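Local atomic coordinates of transcription antitermination protein NusB (Aquifex aeolicus, PDB entry 3R2C), a protein that probably takes part in transcription antitermination of ribosomal RNA operons by binding their boxA antiterminator RNA. Residues 11-20 with 79-87; 45-53 with 87-95. All blocks are in the same frame, centred on the assembly; numbering follows the deposited sequence.

Contact 1: 11-20 with 79-87. With nucleotides of chain E.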
loop_
_atom_site.group_PDB
_atom_site.type_symbol
_atom_site.label_atom_id
_atom_site.label_comp_id
_atom_site.label_asym_id
_atom_site.label_seq_id
_atom_site.Cartn_x
_atom_site.Cartn_y
_atom_site.Cartn_z
ATOM N N ALA A 11 6.172 -6.899 0.287
ATOM C CA ALA A 11 5.247 -7.019 -0.827
ATOM C C ALA A 11 4.107 -6.006 -0.685
ATOM O O ALA A 11 3.710 -5.365 -1.669
ATOM C CB ALA A 11 4.685 -8.441 -0.901
ATOM N N PHE A 12 3.586 -5.853 0.535
ATOM C CA PHE A 12 2.543 -4.851 0.773
ATOM C C PHE A 12 3.023 -3.436 0.405
ATOM O O PHE A 12 2.305 -2.675 -0.263
ATOM C CB PHE A 12 2.081 -4.847 2.232
ATOM C CG PHE A 12 1.304 -3.615 2.588
ATOM C CD1 PHE A 12 -0.044 -3.530 2.288
ATOM C CD2 PHE A 12 1.932 -2.529 3.201
ATOM C CE1 PHE A 12 -0.768 -2.373 2.590
ATOM C CE2 PHE A 12 1.224 -1.382 3.505
ATOM C CZ PHE A 12 -0.136 -1.302 3.191
ATOM N N LEU A 13 4.232 -3.088 0.834
ATOM C CA LEU A 13 4.781 -1.763 0.559
ATOM C C LEU A 13 4.886 -1.531 -0.939
ATOM O O LEU A 13 4.631 -0.418 -1.425
ATOM C CB LEU A 13 6.159 -1.583 1.220
ATOM C CG LEU A 13 6.107 -1.596 2.758
ATOM C CD1 LEU A 13 7.487 -1.396 3.379
ATOM C CD2 LEU A 13 5.137 -0.534 3.284
ATOM N N VAL A 14 5.254 -2.575 -1.675
ATOM C CA VAL A 14 5.375 -2.441 -3.120
ATOM C C VAL A 14 4.005 -2.224 -3.770
ATOM O O VAL A 14 3.860 -1.322 -4.580
ATOM C CB VAL A 14 6.159 -3.610 -3.764
ATOM C CG1 VAL A 14 6.149 -3.495 -5.299
ATOM C CG2 VAL A 14 7.626 -3.609 -3.250
ATOM N N LEU A 15 3.009 -3.023 -3.395
ATOM C CA LEU A 15 1.666 -2.879 -3.941
ATOM C C LEU A 15 1.084 -1.511 -3.586
ATOM O O LEU A 15 0.439 -0.883 -4.406
ATOM C CB LEU A 15 0.745 -3.996 -3.413
ATOM C CG LEU A 15 1.132 -5.414 -3.862
ATOM C CD1 LEU A 15 0.183 -6.482 -3.281
ATOM C CD2 LEU A 15 1.164 -5.509 -5.395
ATOM N N TYR A 16 1.323 -1.062 -2.358
ATOM C CA TYR A 16 0.857 0.239 -1.891
ATOM C C TYR A 16 1.458 1.349 -2.763
ATOM O O TYR A 16 0.737 2.214 -3.280
ATOM C CB TYR A 16 1.207 0.393 -0.403
ATOM C CG TYR A 16 1.024 1.776 0.214
ATOM C CD1 TYR A 16 -0.218 2.203 0.675
ATOM C CD2 TYR A 16 2.105 2.630 0.369
ATOM C CE1 TYR A 16 -0.376 3.459 1.261
ATOM C CE2 TYR A 16 1.961 3.871 0.954
ATOM C CZ TYR A 16 0.719 4.283 1.394
ATOM O OH TYR A 16 0.587 5.535 1.954
ATOM N N ARG A 17 2.770 1.304 -2.982
ATOM C CA ARG A 17 3.420 2.295 -3.845
ATOM C C ARG A 17 2.962 2.232 -5.290
ATOM O O ARG A 17 2.831 3.257 -5.964
ATOM C CB ARG A 17 4.933 2.107 -3.821
ATOM C CG ARG A 17 5.583 2.911 -2.750
ATOM C CD ARG A 17 7.032 2.531 -2.570
ATOM N NE ARG A 17 7.428 2.757 -1.190
ATOM C CZ ARG A 17 8.683 2.879 -0.782
ATOM N NH1 ARG A 17 9.674 2.814 -1.655
ATOM N NH2 ARG A 17 8.926 3.093 0.498
ATOM N N TRP A 18 2.735 1.021 -5.772
ATOM C CA TRP A 18 2.305 0.809 -7.155
ATOM C C TRP A 18 0.931 1.459 -7.342
ATOM O O TRP A 18 0.680 2.156 -8.329
ATOM C CB TRP A 18 2.229 -0.693 -7.406
ATOM C CG TRP A 18 1.851 -1.104 -8.788
ATOM C CD1 TRP A 18 2.282 -0.569 -9.961
ATOM C CD2 TRP A 18 0.969 -2.175 -9.132
ATOM N NE1 TRP A 18 1.728 -1.244 -11.018
ATOM C CE2 TRP A 18 0.915 -2.241 -10.533
ATOM C CE3 TRP A 18 0.229 -3.094 -8.388
ATOM C CZ2 TRP A 18 0.138 -3.170 -11.208
ATOM C CZ3 TRP A 18 -0.544 -4.018 -9.053
ATOM C CH2 TRP A 18 -0.577 -4.058 -10.449
ATOM N N ASP A 19 0.064 1.268 -6.355
ATOM C CA ASP A 19 -1.292 1.797 -6.412
ATOM C C ASP A 19 -1.225 3.324 -6.470
ATOM O O ASP A 19 -1.954 3.972 -7.225
ATOM C CB ASP A 19 -2.083 1.331 -5.182
ATOM C CG ASP A 19 -3.587 1.300 -5.425
ATOM O OD1 ASP A 19 -4.028 1.541 -6.559
ATOM O OD2 ASP A 19 -4.339 1.048 -4.475
ATOM N N LEU A 20 -0.314 3.895 -5.690
ATOM C CA LEU A 20 -0.191 5.344 -5.585
ATOM C C LEU A 20 0.537 6.000 -6.753
ATOM O O LEU A 20 0.221 7.133 -7.122
ATOM C CB LEU A 20 0.536 5.708 -4.298
ATOM C CG LEU A 20 -0.359 5.561 -3.069
ATOM C CD1 LEU A 20 0.480 5.517 -1.814
ATOM C CD2 LEU A 20 -1.356 6.693 -3.044
ATOM N N TYR A 79 -6.294 2.990 0.622
ATOM C CA TYR A 79 -5.100 2.433 -0.006
ATOM C C TYR A 79 -4.477 1.303 0.832
ATOM O O TYR A 79 -3.999 0.315 0.292
ATOM C CB TYR A 79 -4.067 3.542 -0.252
ATOM C CG TYR A 79 -4.360 4.303 -1.520
ATOM C CD1 TYR A 79 -5.237 5.384 -1.528
ATOM C CD2 TYR A 79 -3.803 3.907 -2.720
ATOM C CE1 TYR A 79 -5.525 6.070 -2.722
ATOM C CE2 TYR A 79 -4.096 4.570 -3.913
ATOM C CZ TYR A 79 -4.956 5.645 -3.909
ATOM O OH TYR A 79 -5.220 6.297 -5.100
ATOM N N VAL A 80 -4.482 1.431 2.151
ATOM C CA VAL A 80 -3.937 0.356 2.980
ATOM C C VAL A 80 -4.789 -0.916 2.856
ATOM O O VAL A 80 -4.270 -2.014 2.618
ATOM C CB VAL A 80 -3.823 0.781 4.454
ATOM C CG1 VAL A 80 -3.544 -0.434 5.348
ATOM C CG2 VAL A 80 -2.733 1.837 4.607
ATOM N N GLU A 81 -6.098 -0.764 2.988
ATOM C CA GLU A 81 -7.008 -1.916 2.971
ATOM C C GLU A 81 -7.012 -2.622 1.607
ATOM O O GLU A 81 -6.982 -3.850 1.531
ATOM C CB GLU A 81 -8.430 -1.477 3.319
ATOM C CG GLU A 81 -8.582 -0.942 4.737
ATOM C CD GLU A 81 -8.386 0.565 4.843
ATOM O OE1 GLU A 81 -7.482 1.132 4.191
ATOM O OE2 GLU A 81 -9.149 1.193 5.603
ATOM N N ARG A 82 -7.032 -1.850 0.529
ATOM C CA ARG A 82 -7.150 -2.446 -0.797
ATOM C C ARG A 82 -5.899 -3.257 -1.112
ATOM O O ARG A 82 -5.980 -4.355 -1.625
ATOM C CB ARG A 82 -7.420 -1.381 -1.870
ATOM C CG ARG A 82 -7.287 -1.864 -3.320
ATOM C CD ARG A 82 -7.750 -0.775 -4.333
ATOM N NE ARG A 82 -7.046 0.483 -4.098
ATOM C CZ ARG A 82 -7.571 1.554 -3.509
ATOM N NH1 ARG A 82 -8.848 1.571 -3.133
ATOM N NH2 ARG A 82 -6.816 2.629 -3.312
ATOM N N ASN A 83 -4.735 -2.743 -0.765
ATOM C CA ASN A 83 -3.510 -3.467 -1.087
ATOM C C ASN A 83 -3.179 -4.609 -0.129
ATOM O O ASN A 83 -2.582 -5.617 -0.529
ATOM C CB ASN A 83 -2.385 -2.457 -1.279
ATOM C CG ASN A 83 -2.636 -1.612 -2.504
ATOM O OD1 ASN A 83 -2.594 -2.131 -3.599
ATOM N ND2 ASN A 83 -2.970 -0.340 -2.325
ATOM N N ALA A 84 -3.634 -4.498 1.113
ATOM C CA ALA A 84 -3.508 -5.614 2.040
ATOM C C ALA A 84 -4.419 -6.758 1.594
ATOM O O ALA A 84 -4.043 -7.933 1.697
ATOM C CB ALA A 84 -3.834 -5.182 3.474
ATOM N N LEU A 85 -5.615 -6.421 1.103
ATOM C CA LEU A 85 -6.533 -7.423 0.564
ATOM C C LEU A 85 -5.980 -8.052 -0.714
ATOM O O LEU A 85 -6.119 -9.245 -0.927
ATOM C CB LEU A 85 -7.934 -6.830 0.299
ATOM C CG LEU A 85 -8.802 -6.706 1.569
ATOM C CD1 LEU A 85 -10.030 -5.815 1.340
ATOM C CD2 LEU A 85 -9.217 -8.083 2.074
ATOM N N ARG A 86 -5.348 -7.260 -1.566
ATOM C CA ARG A 86 -4.812 -7.817 -2.797
ATOM C C ARG A 86 -3.739 -8.839 -2.454
ATOM O O ARG A 86 -3.652 -9.906 -3.064
ATOM C CB ARG A 86 -4.225 -6.718 -3.679
ATOM C CG ARG A 86 -5.278 -5.924 -4.466
ATOM C CD ARG A 86 -4.743 -4.541 -4.887
ATOM N NE ARG A 86 -5.554 -3.959 -5.951
ATOM C CZ ARG A 86 -5.448 -2.713 -6.393
ATOM N NH1 ARG A 86 -4.579 -1.866 -5.850
ATOM N NH2 ARG A 86 -6.221 -2.312 -7.385
ATOM N N LEU A 87 -2.922 -8.500 -1.470
ATOM C CA LEU A 87 -1.835 -9.373 -1.072
ATOM C C LEU A 87 -2.390 -10.654 -0.441
ATOM O O LEU A 87 -1.913 -11.761 -0.729
ATOM C CB LEU A 87 -0.916 -8.632 -0.094
ATOM C CG LEU A 87 0.258 -9.445 0.459
ATOM C CD1 LEU A 87 1.144 -9.950 -0.677
ATOM C CD2 LEU A 87 1.065 -8.601 1.458
ATOM P P U E 8 -18.917 -2.464 7.720
ATOM O OP1 U E 8 -19.792 -2.934 8.829
ATOM O OP2 U E 8 -19.538 -2.098 6.421
ATOM O "O5'" U E 8 -17.977 -1.282 8.223
ATOM C "C5'" U E 8 -16.965 -1.528 9.188
ATOM C "C4'" U E 8 -16.040 -0.346 9.342
ATOM O "O4'" U E 8 -14.886 -0.492 8.455
ATOM C "C3'" U E 8 -16.654 1.026 9.014
ATOM O "O3'" U E 8 -16.191 1.991 9.956
ATOM C "C2'" U E 8 -16.054 1.343 7.649
ATOM O "O2'" U E 8 -16.003 2.716 7.331
ATOM C "C1'" U E 8 -14.667 0.750 7.826
ATOM N N1 U E 8 -13.900 0.570 6.571
ATOM C C2 U E 8 -12.535 0.767 6.713
ATOM O O2 U E 8 -11.994 0.994 7.787
ATOM N N3 U E 8 -11.820 0.653 5.551
ATOM C C4 U E 8 -12.317 0.393 4.290
ATOM O O4 U E 8 -11.526 0.328 3.351
ATOM C C5 U E 8 -13.741 0.231 4.213
ATOM C C6 U E 8 -14.469 0.340 5.333
HETATM O O HOH W 1 -6.364 0.639 -7.613
HETATM O O HOH W 2 -5.596 4.136 -7.140
#
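D19 reaches from helix 3-21 into a ring of donors on helix 79-94, and the polar part of this contact gathers on its OD2. R82 approaches side-on, its NE 2.8 Å from D19 OD2 on the syn side and its NH2 turning to the same oxygen, with guanidinium and carboxylate planes nearly perpendicular (81°). On the anti side, tilted from the carboxylate plane, N83 ND2 donates to D19 OD2 over 2.9 Å, while its other hydrogen goes to Y79 O one turn back. R86 NH1 completes the salt-bridge network and bonds N83 OD1, fixing which way the amide faces; R86 NH2 pairs with D62. One water joins D19 OD1 to R86 NH2, another to Y79 OH.

Around the Y79 ring, L20 CD2 makes a CH-pi contact 3.7 Å from its centroid, and R82 NH2 lies over the opposite face. The apolar end is a knob into a hole: with CG anti to its backbone N (chi1 165°), F12 enters edge-first among V80, N83, A84 and L87.

On the far side of helix 79-94, E81 OE2 accepts N3-H of uridine U8 of chain E. With two arginines and an amide around it, D19 is probably held as a carboxylate.

Contact 2: 45-53 with 87-95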
loop_
_atom_site.group_PDB
_atom_site.type_symbol
_atom_site.label_atom_id
_atom_site.label_comp_id
_atom_site.label_asym_id
_atom_site.label_seq_id
_atom_site.Cartn_x
_atom_site.Cartn_y
_atom_site.Cartn_z
ATOM N N GLU A 45 13.274 -13.528 -2.154
ATOM C CA GLU A 45 12.635 -14.346 -3.171
ATOM C C GLU A 45 11.145 -14.527 -2.888
ATOM O O GLU A 45 10.338 -14.513 -3.814
ATOM C CB GLU A 45 13.350 -15.695 -3.309
ATOM C CG GLU A 45 14.701 -15.535 -4.011
ATOM C CD GLU A 45 15.278 -16.842 -4.512
ATOM O OE1 GLU A 45 14.707 -17.912 -4.209
ATOM O OE2 GLU A 45 16.311 -16.791 -5.215
ATOM N N TYR A 46 10.769 -14.663 -1.622
ATOM C CA TYR A 46 9.354 -14.822 -1.308
ATOM C C TYR A 46 8.586 -13.513 -1.570
ATOM O O TYR A 46 7.497 -13.539 -2.136
ATOM C CB TYR A 46 9.145 -15.293 0.131
ATOM C CG TYR A 46 7.771 -15.900 0.329
ATOM C CD1 TYR A 46 7.468 -17.140 -0.216
ATOM C CD2 TYR A 46 6.765 -15.219 1.023
ATOM C CE1 TYR A 46 6.221 -17.707 -0.063
ATOM C CE2 TYR A 46 5.500 -15.780 1.184
ATOM C CZ TYR A 46 5.241 -17.033 0.636
ATOM O OH TYR A 46 4.003 -17.628 0.763
ATOM N N ALA A 47 9.152 -12.383 -1.150
ATOM C CA ALA A 47 8.577 -11.075 -1.460
ATOM C C ALA A 47 8.402 -10.892 -2.969
ATOM O O ALA A 47 7.367 -10.388 -3.428
ATOM C CB ALA A 47 9.456 -9.955 -0.903
ATOM N N LYS A 48 9.415 -11.273 -3.743
ATOM C CA LYS A 48 9.366 -11.088 -5.193
ATOM C C LYS A 48 8.220 -11.919 -5.795
ATOM O O LYS A 48 7.518 -11.468 -6.709
ATOM C CB LYS A 48 10.699 -11.490 -5.822
ATOM C CG LYS A 48 10.795 -11.303 -7.336
ATOM C CD LYS A 48 12.119 -11.866 -7.852
ATOM C CE LYS A 48 12.668 -11.078 -9.038
ATOM N NZ LYS A 48 14.157 -10.932 -8.968
ATOM N N LYS A 49 8.025 -13.119 -5.260
ATOM C CA LYS A 49 6.974 -14.013 -5.732
ATOM C C LYS A 49 5.570 -13.496 -5.373
ATOM O O LYS A 49 4.658 -13.567 -6.197
ATOM C CB LYS A 49 7.178 -15.418 -5.177
ATOM C CG LYS A 49 6.252 -16.458 -5.798
ATOM C CD LYS A 49 6.826 -17.847 -5.634
ATOM C CE LYS A 49 6.999 -18.174 -4.175
ATOM N NZ LYS A 49 5.687 -18.149 -3.486
ATOM N N LEU A 50 5.403 -12.964 -4.162
ATOM C CA LEU A 50 4.134 -12.349 -3.758
ATOM C C LEU A 50 3.794 -11.191 -4.675
ATOM O O LEU A 50 2.669 -11.099 -5.161
ATOM C CB LEU A 50 4.195 -11.827 -2.321
ATOM C CG LEU A 50 4.309 -12.895 -1.240
ATOM C CD1 LEU A 50 4.653 -12.247 0.125
ATOM C CD2 LEU A 50 3.020 -13.692 -1.167
ATOM N N VAL A 51 4.762 -10.308 -4.902
ATOM C CA VAL A 51 4.534 -9.143 -5.762
ATOM C C VAL A 51 4.235 -9.595 -7.184
ATOM O O VAL A 51 3.277 -9.124 -7.810
ATOM C CB VAL A 51 5.731 -8.159 -5.759
ATOM C CG1 VAL A 51 5.562 -7.105 -6.863
ATOM C CG2 VAL A 51 5.848 -7.475 -4.395
ATOM N N ASP A 52 5.032 -10.521 -7.698
ATOM C CA ASP A 52 4.829 -10.975 -9.082
ATOM C C ASP A 52 3.440 -11.591 -9.265
ATOM O O ASP A 52 2.796 -11.418 -10.311
ATOM C CB ASP A 52 5.899 -11.993 -9.495
ATOM C CG ASP A 52 7.271 -11.357 -9.680
ATOM O OD1 ASP A 52 7.354 -10.107 -9.737
ATOM O OD2 ASP A 52 8.266 -12.110 -9.779
ATOM N N THR A 53 2.981 -12.294 -8.239
ATOM C CA THR A 53 1.708 -13.002 -8.294
ATOM C C THR A 53 0.540 -12.025 -8.278
ATOM O O THR A 53 -0.375 -12.134 -9.100
ATOM C CB THR A 53 1.544 -13.971 -7.099
ATOM O OG1 THR A 53 2.552 -14.981 -7.158
ATOM C CG2 THR A 53 0.174 -14.632 -7.113
ATOM N N LEU A 87 -2.922 -8.500 -1.470
ATOM C CA LEU A 87 -1.835 -9.373 -1.072
ATOM C C LEU A 87 -2.390 -10.654 -0.441
ATOM O O LEU A 87 -1.913 -11.761 -0.729
ATOM C CB LEU A 87 -0.916 -8.632 -0.094
ATOM C CG LEU A 87 0.258 -9.445 0.459
ATOM C CD1 LEU A 87 1.144 -9.950 -0.677
ATOM C CD2 LEU A 87 1.065 -8.601 1.458
ATOM N N GLY A 88 -3.393 -10.509 0.425
ATOM C CA GLY A 88 -4.007 -11.656 1.082
ATOM C C GLY A 88 -4.595 -12.609 0.050
ATOM O O GLY A 88 -4.444 -13.820 0.142
ATOM N N VAL A 89 -5.258 -12.068 -0.955
ATOM C CA VAL A 89 -5.879 -12.923 -1.966
ATOM C C VAL A 89 -4.809 -13.634 -2.798
ATOM O O VAL A 89 -4.935 -14.815 -3.098
ATOM C CB VAL A 89 -6.830 -12.124 -2.873
ATOM C CG1 VAL A 89 -7.238 -12.959 -4.118
ATOM C CG2 VAL A 89 -8.054 -11.689 -2.078
ATOM N N ALA A 90 -3.765 -12.904 -3.179
ATOM C CA ALA A 90 -2.679 -13.482 -3.959
ATOM C C ALA A 90 -2.079 -14.688 -3.226
ATOM O O ALA A 90 -1.827 -15.728 -3.838
ATOM C CB ALA A 90 -1.597 -12.439 -4.242
ATOM N N GLU A 91 -1.853 -14.569 -1.923
ATOM C CA GLU A 91 -1.214 -15.678 -1.204
ATOM C C GLU A 91 -2.176 -16.825 -0.895
ATOM O O GLU A 91 -1.832 -17.996 -1.067
ATOM C CB GLU A 91 -0.554 -15.220 0.107
ATOM C CG GLU A 91 0.402 -16.295 0.632
ATOM C CD GLU A 91 1.339 -15.795 1.708
ATOM O OE1 GLU A 91 1.158 -14.651 2.176
ATOM O OE2 GLU A 91 2.259 -16.556 2.086
ATOM N N LEU A 92 -3.371 -16.498 -0.425
ATOM C CA LEU A 92 -4.318 -17.529 0.002
ATOM C C LEU A 92 -4.831 -18.321 -1.190
ATOM O O LEU A 92 -5.025 -19.524 -1.115
ATOM C CB LEU A 92 -5.510 -16.894 0.723
ATOM C CG LEU A 92 -5.178 -16.380 2.126
ATOM C CD1 LEU A 92 -6.361 -15.581 2.679
ATOM C CD2 LEU A 92 -4.794 -17.533 3.065
ATOM N N ILE A 93 -5.040 -17.632 -2.300
ATOM C CA ILE A 93 -5.728 -18.241 -3.427
ATOM C C ILE A 93 -4.783 -18.577 -4.553
ATOM O O ILE A 93 -4.734 -19.717 -4.996
ATOM C CB ILE A 93 -6.855 -17.347 -3.934
ATOM C CG1 ILE A 93 -7.923 -17.235 -2.843
ATOM C CG2 ILE A 93 -7.447 -17.909 -5.233
ATOM C CD1 ILE A 93 -9.244 -16.703 -3.321
ATOM N N PHE A 94 -4.018 -17.600 -5.008
ATOM C CA PHE A 94 -3.215 -17.818 -6.196
ATOM C C PHE A 94 -1.937 -18.595 -5.873
ATOM O O PHE A 94 -1.408 -19.296 -6.727
ATOM C CB PHE A 94 -2.963 -16.484 -6.918
ATOM C CG PHE A 94 -4.192 -15.950 -7.591
ATOM C CD1 PHE A 94 -5.084 -15.145 -6.906
ATOM C CD2 PHE A 94 -4.486 -16.311 -8.908
ATOM C CE1 PHE A 94 -6.234 -14.674 -7.529
ATOM C CE2 PHE A 94 -5.627 -15.847 -9.542
ATOM C CZ PHE A 94 -6.505 -15.027 -8.857
ATOM N N LEU A 95 -1.463 -18.512 -4.636
ATOM C CA LEU A 95 -0.336 -19.347 -4.231
ATOM C C LEU A 95 -0.802 -20.527 -3.361
ATOM O O LEU A 95 0.018 -21.308 -2.891
ATOM C CB LEU A 95 0.723 -18.517 -3.509
ATOM C CG LEU A 95 1.436 -17.468 -4.371
ATOM C CD1 LEU A 95 2.394 -16.653 -3.515
ATOM C CD2 LEU A 95 2.177 -18.112 -5.547
#
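L50 of helix 41-56 offers a good example of one side chain filling the angle between two nearly perpendicular helices, whose short segments cross at 98°. Its CB begins the contact, 3.9 Å from L87 CD1. Because CG stands anti to the carbonyl carbon (chi1 -68°), the branch is carried on toward helix 79-94, where CD2 does the touching: it lies 3.8 Å from L95 CD1, the two leucines crossing at about a right angle, and packs against the carboxylate carbon and aliphatic part of E91. The other branch, CD1, turns toward A11 of helix 3-21.

Beside it, Y46 brings its hydroxyl to E91 OE2, which sits at the ring edge near the ring plane. The hydrogen bond from Y46 OH to E91 OE2 is modelled at 2.4 Å, so short that its exact length is doubtful; ring and carboxylate planes are 55° apart. The other oxygen, E91 OE1, forms a salt bridge with R8 of helix 3-21.

At the far end T53 divides its branches. OG1 turns back to K49 O at 2.7 Å, reaching it from the face opposite T53 N, while CG2 is laid against F94 CB at 3.6 Å and against A90. A serine here, lacking CG2, would probably leave a gap beside A90 and F94 CB where the methyl had packed. L95 follows a wider pi-type turn at 90-94, and its methyls lie between T53 OG1, L50 CD2 and K49 NZ.

Apolar branches thus fill the crossing. By packing on L50 and pairing with R8, E91 ties helix 79-94 to helices 41-56 and 3-21, the Y46 bond being a further link of doubtful length; the arginine would be expected to favour the carboxylate's charged form.

Overall arrangement
Two crossings on a single helix illustrate how an all-helical NusB fold is assembled. Helix 79-94 meets helix 3-21 in contact 1 along its first half and helix 41-56 in contact 2 along its second, with the contact centres 12 Å apart. L87 belongs to both. The contacts also touch directly, A11 CB lying 3.7 Å from L50 CB and A11 CA 3.6 Å from V51 CG2, so the three helices pack as one unit. Along the chain the order is 11-20, 45-53, 79-87, 87-95: the later helix packs back on both earlier ones. The same helix presents E81 to the bound RNA, linking this core to the recognition surface.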